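Local coordinates for protein xylulokinase (Brucella ovis, PDB 5VM1) that probably catalyses the ATP-dependent phosphorylation of D-xylulose to D-xylulose 5-phosphate, as a member of the FGGY family of carbohydrate kinases, at residues Leu13-Thr17 against Ser18-Ala22; Lys157-Pro161 against Lys162-Arg166; Gly239-Asp243 against Asn244-Ala248; Thr446-Pro450 against Phe451-Thr455. All coordinates share one frame; numbering follows the deposited sequence.

Contact 1: residues Leu13-Thr17 against Ser18-Ala22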
# COMPACT_ATOMS: atom_id res chain seq x y z
N LEU A 13 7.86 3.22 -13.20
CA LEU A 13 6.54 3.78 -13.47
C LEU A 13 5.61 3.37 -12.33
O LEU A 13 5.29 2.19 -12.19
CB LEU A 13 5.97 3.31 -14.80
CG LEU A 13 6.82 3.67 -16.00
CD1 LEU A 13 6.27 3.04 -17.29
CD2 LEU A 13 6.95 5.16 -16.09
N ASP A 14 5.15 4.36 -11.55
CA ASP A 14 4.16 4.13 -10.50
C ASP A 14 2.81 4.62 -10.99
O ASP A 14 2.59 5.82 -11.16
CB ASP A 14 4.53 4.83 -9.19
CG ASP A 14 3.62 4.42 -8.03
OD1 ASP A 14 3.02 3.32 -8.09
OD2 ASP A 14 3.47 5.20 -7.06
N LEU A 15 1.90 3.68 -11.20
CA LEU A 15 0.53 4.00 -11.56
C LEU A 15 -0.28 4.09 -10.25
O LEU A 15 -0.72 3.08 -9.68
CB LEU A 15 0.02 2.96 -12.56
CG LEU A 15 -1.46 2.77 -12.86
CD1 LEU A 15 -2.03 4.12 -13.14
CD2 LEU A 15 -1.63 1.80 -14.06
N GLY A 16 -0.42 5.29 -9.73
CA GLY A 16 -1.18 5.48 -8.52
C GLY A 16 -2.62 5.81 -8.84
O GLY A 16 -3.04 5.92 -9.99
N THR A 17 -3.40 5.99 -7.78
CA THR A 17 -4.79 6.31 -8.03
C THR A 17 -4.93 7.77 -8.48
O THR A 17 -5.76 8.08 -9.35
CB THR A 17 -5.62 5.93 -6.80
OG1 THR A 17 -6.73 6.81 -6.66
CG2 THR A 17 -4.77 5.89 -5.54
N SER A 18 -4.08 8.66 -7.97
CA SER A 18 -4.12 10.08 -8.32
C SER A 18 -3.21 10.44 -9.50
O SER A 18 -3.30 11.56 -10.01
CB SER A 18 -3.71 10.92 -7.10
OG SER A 18 -2.30 10.81 -6.90
N GLY A 19 -2.32 9.55 -9.92
CA GLY A 19 -1.49 9.85 -11.07
C GLY A 19 -0.48 8.77 -11.39
O GLY A 19 -0.37 7.75 -10.71
N VAL A 20 0.26 9.02 -12.46
CA VAL A 20 1.34 8.16 -12.93
C VAL A 20 2.63 8.92 -12.70
O VAL A 20 2.79 10.04 -13.21
CB VAL A 20 1.16 7.79 -14.40
CG1 VAL A 20 2.41 7.07 -14.95
CG2 VAL A 20 -0.11 6.96 -14.60
N LYS A 21 3.55 8.33 -11.93
CA LYS A 21 4.85 8.91 -11.64
C LYS A 21 5.89 8.15 -12.45
O LYS A 21 5.80 6.93 -12.58
CB LYS A 21 5.18 8.83 -10.15
CG LYS A 21 6.01 10.01 -9.62
CD LYS A 21 7.32 9.58 -8.98
CE LYS A 21 8.27 10.76 -8.77
NZ LYS A 21 8.31 11.29 -7.37
N ALA A 22 6.81 8.88 -13.07
CA ALA A 22 7.90 8.28 -13.84
C ALA A 22 9.21 8.73 -13.22
O ALA A 22 9.46 9.92 -13.10
CB ALA A 22 7.83 8.70 -15.30
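Asp14 and Lys21 face each other as the hydrogen-bonded pair of an antiparallel hairpin, with Ser18 in the turn that joins its strands. Asp14 N gives to Lys21 O and Lys21 N returns to Asp14 O, both at 2.8 Å, closing the two-bond ring that defines such a pair. The carbonyl of Asp14 is also approached by Val20 CA, at 3.2 Å, in a CA-H...O contact. Both side chains leave the same face of the sheet, where Asp14 CB and Lys21 CB are 4.2 Å apart, and then part. The carboxylate of Asp14 swings clear of its own backbone N (chi1 -171°) and its OD1 bonds Ser84 OG of the adjacent strand, whereas the bent lysine chain runs to a salt bridge with Asp430. The opposite face is hydrocarbon: Leu15 CD1 meets Val20 CG2 at 3.7 Å and Leu13 CD2 meets Ala22 CB at the same distance, with helix 53-70 lying over Leu13, Leu15 and Val20. Where the first strand ends, Gly16 N bonds Gly19 O at 2.6 Å, while Thr17 and Ser18 take the two corners with the backbone angles of a type I turn. Ser18 is held from outside by a backbone bond to Leu39. The sequence and shape match the first phosphate-binding hairpin of the actin-like ATPase superfamily. Chemically, the hairpin is amphipathic: a greasy face seats it on the domain, and the polar face presents Asp14, predicted to be important for activity, from a backbone rung bonded in both directions.

Contact 2: residues Lys157-Pro161 against Lys162-Arg166; sequences KVLLP and KDYLR
Leu160, at the N-cap, turns its carbonyl into the first turn of the helix, accepting from Tyr164 N at 3.0 Å and weakly from Asp163 N. Pro161 O continues the ladder with Leu165 N at 3.1 Å. The apolar contact is slight: Leu159 CD1 reaches Tyr164 CD1 at 4.4 Å, obliquely to the ring. Van der Waals packing adds Leu159 CD2, 4.2 Å from Asp163 CB. The ionic group belongs to the helix itself. Asp163 OD1 takes Lys162 NZ at 2.9 Å on its syn side and Arg166 NH1 at 3.1 Å on its anti side, from opposite faces of the carboxylate plane, which should restrain its rotation. With CG beside the backbone N (chi1 -56°), the carboxylate runs alongside the Leu160 side chain; OD2 bonds Ser175 OG. Lys162 also pairs with Asp179 and Asp176, so the lysine is shared among three carboxylates, which probably keeps it charged. Strand 157-159, paired with strand 91-93, thus passes through Leu160 alone into helix 161-170, which touches helix 53-70 through Pro161 and Tyr164 and strand 78-85 through Lys162 and Arg166, both on Leu83.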
# COMPACT_ATOMS: atom_id res chain seq x y z
N LYS A 157 -9.67 -11.89 -19.88
CA LYS A 157 -8.54 -11.67 -19.00
C LYS A 157 -8.96 -10.68 -17.89
O LYS A 157 -9.70 -9.73 -18.16
CB LYS A 157 -7.36 -11.15 -19.82
CG LYS A 157 -6.00 -11.29 -19.18
CD LYS A 157 -5.57 -12.74 -19.17
CE LYS A 157 -5.77 -13.43 -20.53
NZ LYS A 157 -4.98 -14.69 -20.61
N VAL A 158 -8.48 -10.90 -16.67
CA VAL A 158 -8.65 -9.95 -15.56
C VAL A 158 -7.26 -9.49 -15.15
O VAL A 158 -6.44 -10.29 -14.67
CB VAL A 158 -9.37 -10.56 -14.34
CG1 VAL A 158 -9.40 -9.53 -13.19
CG2 VAL A 158 -10.81 -11.04 -14.70
N LEU A 159 -7.00 -8.20 -15.28
CA LEU A 159 -5.68 -7.67 -15.00
C LEU A 159 -5.79 -6.59 -13.93
O LEU A 159 -6.80 -5.87 -13.86
CB LEU A 159 -5.03 -7.09 -16.26
CG LEU A 159 -4.66 -8.00 -17.41
CD1 LEU A 159 -4.26 -7.16 -18.62
CD2 LEU A 159 -3.50 -8.90 -16.99
N LEU A 160 -4.74 -6.49 -13.10
CA LEU A 160 -4.62 -5.36 -12.18
C LEU A 160 -3.97 -4.18 -12.91
O LEU A 160 -3.29 -4.36 -13.92
CB LEU A 160 -3.79 -5.75 -10.96
CG LEU A 160 -4.25 -6.90 -10.07
CD1 LEU A 160 -3.04 -7.36 -9.31
CD2 LEU A 160 -5.34 -6.49 -9.12
N PRO A 161 -4.15 -2.96 -12.39
CA PRO A 161 -3.74 -1.78 -13.18
C PRO A 161 -2.32 -1.80 -13.73
O PRO A 161 -2.14 -1.60 -14.93
CB PRO A 161 -3.98 -0.63 -12.19
CG PRO A 161 -5.09 -1.10 -11.36
CD PRO A 161 -4.88 -2.57 -11.18
N LYS A 162 -1.30 -2.06 -12.91
CA LYS A 162 0.06 -2.00 -13.43
C LYS A 162 0.28 -3.06 -14.50
O LYS A 162 1.14 -2.88 -15.37
CB LYS A 162 1.10 -2.13 -12.31
CG LYS A 162 1.46 -3.54 -11.93
CD LYS A 162 2.68 -3.56 -11.04
CE LYS A 162 3.13 -4.98 -10.75
NZ LYS A 162 1.98 -5.96 -10.70
N ASP A 163 -0.46 -4.17 -14.42
CA ASP A 163 -0.34 -5.23 -15.41
C ASP A 163 -1.07 -4.89 -16.72
O ASP A 163 -0.74 -5.46 -17.76
CB ASP A 163 -0.82 -6.56 -14.80
CG ASP A 163 -0.05 -6.93 -13.50
OD1 ASP A 163 1.17 -6.66 -13.38
OD2 ASP A 163 -0.67 -7.53 -12.59
N TYR A 164 -2.09 -4.03 -16.68
CA TYR A 164 -2.62 -3.50 -17.94
C TYR A 164 -1.62 -2.57 -18.59
O TYR A 164 -1.55 -2.45 -19.83
CB TYR A 164 -3.94 -2.73 -17.73
CG TYR A 164 -4.53 -2.24 -19.04
CD1 TYR A 164 -5.32 -3.07 -19.83
CD2 TYR A 164 -4.27 -0.96 -19.51
CE1 TYR A 164 -5.85 -2.64 -21.04
CE2 TYR A 164 -4.81 -0.50 -20.73
CZ TYR A 164 -5.59 -1.35 -21.49
OH TYR A 164 -6.12 -0.92 -22.70
N LEU A 165 -0.92 -1.79 -17.77
CA LEU A 165 0.14 -0.96 -18.30
C LEU A 165 1.24 -1.82 -18.92
O LEU A 165 1.78 -1.48 -19.98
CB LEU A 165 0.64 -0.04 -17.19
CG LEU A 165 1.35 1.25 -17.60
CD1 LEU A 165 0.44 2.23 -18.34
CD2 LEU A 165 1.93 1.88 -16.36
N ARG A 166 1.56 -2.96 -18.29
CA ARG A 166 2.56 -3.86 -18.85
C ARG A 166 2.07 -4.46 -20.17
O ARG A 166 2.89 -4.77 -21.06
CB ARG A 166 2.91 -4.98 -17.86
CG ARG A 166 3.97 -5.99 -18.37
CD ARG A 166 3.73 -7.41 -17.88
NE ARG A 166 3.52 -7.42 -16.44
CZ ARG A 166 4.46 -7.20 -15.52
NH1 ARG A 166 4.14 -7.23 -14.23
NH2 ARG A 166 5.72 -6.98 -15.87

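Contact 3: residues Gly239-Asp243 against Asn244-Ala248; sequences GGAGD and NAASA
The strand-turn-helix that carries the predicted proton acceptor is closed where Gly242 O receives Ala246 N, at 2.6 Å, as strand 236-242 gives way to helix 243-251. Gly242 is the N-cap residue. One residue on, Asp243 O accepts from Ser247 N at 2.7 Å. Behind these rungs the methyl groups close up: Ala241 CB faces the helix, 3.9 Å from Ala245 CB and 4.1 Å from Ala246 CB, so that strand and helix are joined by the smallest hydrocarbon side chains. Ser178 lies against Ala241 and Ala245, and its OG accepts from Gly242 N. The side chain of Asp243 departs from these alanines. Its CG sits between the backbone N and the carbonyl carbon (chi1 54°), which lays the carboxylate alongside the side chain of Asn244. From there it touches Met87, predicted to bind substrate, about 3 Å between side chains, and comes about 5 Å from the side chain of Asp14. A strand end of small residues that bends sharply into a helix whose first turn bears the acidic residue is consistent with the catalytic-base segment of FGGY kinases, where an acidic residue starts the helix after a glycine-rich strand end.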
# COMPACT_ATOMS: atom_id res chain seq x y z
N GLY A 239 8.86 -7.65 -13.19
CA GLY A 239 7.56 -8.06 -12.68
C GLY A 239 6.85 -6.92 -11.99
O GLY A 239 5.64 -6.74 -12.15
N GLY A 240 7.58 -6.12 -11.23
CA GLY A 240 7.00 -5.01 -10.53
C GLY A 240 6.41 -5.43 -9.19
O GLY A 240 6.72 -6.47 -8.63
N ALA A 241 5.53 -4.59 -8.68
CA ALA A 241 4.93 -4.91 -7.40
C ALA A 241 3.68 -4.07 -7.25
O ALA A 241 3.48 -3.10 -7.99
CB ALA A 241 5.92 -4.68 -6.25
N GLY A 242 2.83 -4.44 -6.30
CA GLY A 242 1.83 -3.50 -5.84
C GLY A 242 2.49 -2.37 -5.08
O GLY A 242 3.63 -2.49 -4.63
N ASP A 243 1.75 -1.26 -4.93
CA ASP A 243 2.38 -0.03 -4.43
C ASP A 243 2.98 -0.24 -3.04
O ASP A 243 4.05 0.30 -2.73
CB ASP A 243 1.43 1.16 -4.42
CG ASP A 243 0.14 0.89 -3.68
OD1 ASP A 243 0.03 -0.20 -3.08
OD2 ASP A 243 -0.75 1.78 -3.67
N ASN A 244 2.32 -1.03 -2.19
CA ASN A 244 2.88 -1.23 -0.86
C ASN A 244 4.21 -1.96 -0.93
O ASN A 244 5.22 -1.47 -0.42
CB ASN A 244 1.88 -1.97 0.02
CG ASN A 244 0.73 -1.09 0.44
OD1 ASN A 244 -0.33 -1.08 -0.19
ND2 ASN A 244 0.93 -0.35 1.53
N ALA A 245 4.24 -3.12 -1.60
CA ALA A 245 5.47 -3.88 -1.78
C ALA A 245 6.48 -3.09 -2.61
O ALA A 245 7.69 -3.21 -2.39
CB ALA A 245 5.14 -5.23 -2.42
N ALA A 246 6.01 -2.30 -3.58
CA ALA A 246 6.92 -1.45 -4.33
C ALA A 246 7.57 -0.42 -3.42
O ALA A 246 8.79 -0.23 -3.43
CB ALA A 246 6.18 -0.72 -5.44
N SER A 247 6.74 0.24 -2.61
CA SER A 247 7.21 1.24 -1.66
C SER A 247 8.26 0.65 -0.73
O SER A 247 9.31 1.26 -0.49
CB SER A 247 6.01 1.76 -0.88
OG SER A 247 6.23 3.05 -0.41
N ALA A 248 8.00 -0.57 -0.23
CA ALA A 248 8.93 -1.25 0.67
C ALA A 248 10.26 -1.57 -0.01
O ALA A 248 11.32 -1.46 0.62
CB ALA A 248 8.29 -2.54 1.19

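Contact 4: residues Thr446-Pro450 against Phe451-Thr455; sequences TGADP and FTICT
The backbone carbonyls of Asp449 and Pro450 turn into the segment that follows them and start a short, weakly bonded helix: Asp449 O accepts from Thr452 N at 3.0 Å, and Pro450 O takes Cys454 N at 3.2 Å, with a nearly straight N-H, and Ile453 N at the same length from well above the carbonyl plane. Cys454 then centres an inverse gamma turn. At the end of helix 433-446, where phi turns positive at Gly447 (69°), Ala448 N gives to Thr446 OG1, an ST turn. Asp449 is the N-cap of the new helix. Its carboxylate extends away from the backbone N (chi1 -174°), bringing OD1 to Phe451 N at 2.9 Å, an Asx turn that uses the anti side of the carboxylate. The same oxygen lies near the plane of the Phe451 ring, at its edge, 3.9 Å from CD2. Thr452 OG1 gives a second bond to Asp449 O, 2.9 Å long, in the carbonyl plane and on a lone pair, while the backbone donor comes from above that plane. On the inner flank Ala448 CB meets Ile453 CG1 at 3.8 Å, and Ile453 goes on to touch Leu442 and Ile443 of the preceding helix. The chemistry is that of helix initiation at a surface: acid, proline and threonine supply the capping and the first turn, the carboxylate occupies the first-turn N-H of Phe451, and its negative charge at the helix start is probably favourable.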
# COMPACT_ATOMS: atom_id res chain seq x y z
N THR A 446 19.72 -6.46 -14.74
CA THR A 446 21.06 -6.93 -14.41
C THR A 446 21.09 -8.32 -13.80
O THR A 446 22.17 -8.93 -13.75
CB THR A 446 21.73 -5.96 -13.44
OG1 THR A 446 21.10 -6.07 -12.15
CG2 THR A 446 21.60 -4.55 -13.96
N GLY A 447 19.97 -8.83 -13.31
CA GLY A 447 20.01 -10.10 -12.64
C GLY A 447 20.73 -10.05 -11.32
O GLY A 447 21.18 -11.09 -10.81
N ALA A 448 20.85 -8.85 -10.73
CA ALA A 448 21.51 -8.71 -9.45
C ALA A 448 20.68 -9.36 -8.37
O ALA A 448 19.47 -9.56 -8.52
CB ALA A 448 21.71 -7.23 -9.12
N ASP A 449 21.34 -9.72 -7.28
CA ASP A 449 20.60 -10.23 -6.14
C ASP A 449 19.67 -9.12 -5.64
O ASP A 449 20.16 -8.03 -5.28
CB ASP A 449 21.55 -10.69 -5.04
CG ASP A 449 20.82 -11.37 -3.89
OD1 ASP A 449 20.15 -10.68 -3.08
OD2 ASP A 449 20.89 -12.62 -3.81
N PRO A 450 18.35 -9.32 -5.59
CA PRO A 450 17.46 -8.21 -5.23
C PRO A 450 17.72 -7.68 -3.83
O PRO A 450 17.46 -6.49 -3.58
CB PRO A 450 16.05 -8.79 -5.41
CG PRO A 450 16.22 -10.25 -5.24
CD PRO A 450 17.59 -10.58 -5.79
N PHE A 451 18.24 -8.49 -2.91
CA PHE A 451 18.49 -7.99 -1.56
C PHE A 451 19.71 -7.08 -1.50
O PHE A 451 19.81 -6.26 -0.58
CB PHE A 451 18.65 -9.13 -0.55
CG PHE A 451 17.36 -9.81 -0.21
CD1 PHE A 451 16.39 -9.16 0.53
CD2 PHE A 451 17.11 -11.10 -0.63
CE1 PHE A 451 15.18 -9.78 0.86
CE2 PHE A 451 15.90 -11.73 -0.31
CZ PHE A 451 14.94 -11.06 0.44
N THR A 452 20.63 -7.19 -2.46
CA THR A 452 21.73 -6.24 -2.47
C THR A 452 21.35 -4.92 -3.12
O THR A 452 22.03 -3.92 -2.91
CB THR A 452 22.97 -6.83 -3.18
OG1 THR A 452 22.77 -6.92 -4.60
CG2 THR A 452 23.26 -8.20 -2.64
N ILE A 453 20.24 -4.86 -3.85
CA ILE A 453 19.83 -3.62 -4.50
C ILE A 453 18.91 -2.79 -3.60
O ILE A 453 19.10 -1.59 -3.45
CB ILE A 453 19.16 -3.95 -5.86
CG1 ILE A 453 20.15 -4.71 -6.74
CG2 ILE A 453 18.72 -2.68 -6.54
CD1 ILE A 453 21.51 -4.07 -6.84
N CYS A 454 17.92 -3.43 -2.98
CA CYS A 454 16.91 -2.75 -2.19
C CYS A 454 17.43 -2.45 -0.78
O CYS A 454 17.03 -3.05 0.21
CB CYS A 454 15.64 -3.59 -2.13
SG CYS A 454 14.88 -3.86 -3.74
N THR A 455 18.32 -1.44 -0.71
CA THR A 455 18.98 -1.00 0.51
C THR A 455 18.16 0.08 1.21
O THR A 455 17.35 0.78 0.57
CB THR A 455 20.39 -0.45 0.19
OG1 THR A 455 20.30 0.66 -0.71
CG2 THR A 455 21.31 -1.53 -0.42

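From the N terminus, the four contacts follow in series; each closes a short local turn, and none nests within or crosses another. Contact 1 turns the first hairpin of the N-terminal sheet. Contact 2 leads a strand of a separate two-stranded sheet into a helix whose start packs on that hairpin, Leu15 CD2 lying 3.5 Å from Pro161 O. Contact 3 ends another strand of the same sheet as contact 1, separated from strand 9-15 by strand 78-85, and Arg166 NH1 of contact 2 reaches Gly239 O at 2.6 Å, a probable hydrogen bond. Contact 4 stands apart, about 6 Å from contact 3 between nearest atoms, yet follows helix 433-446, which touches contact 1.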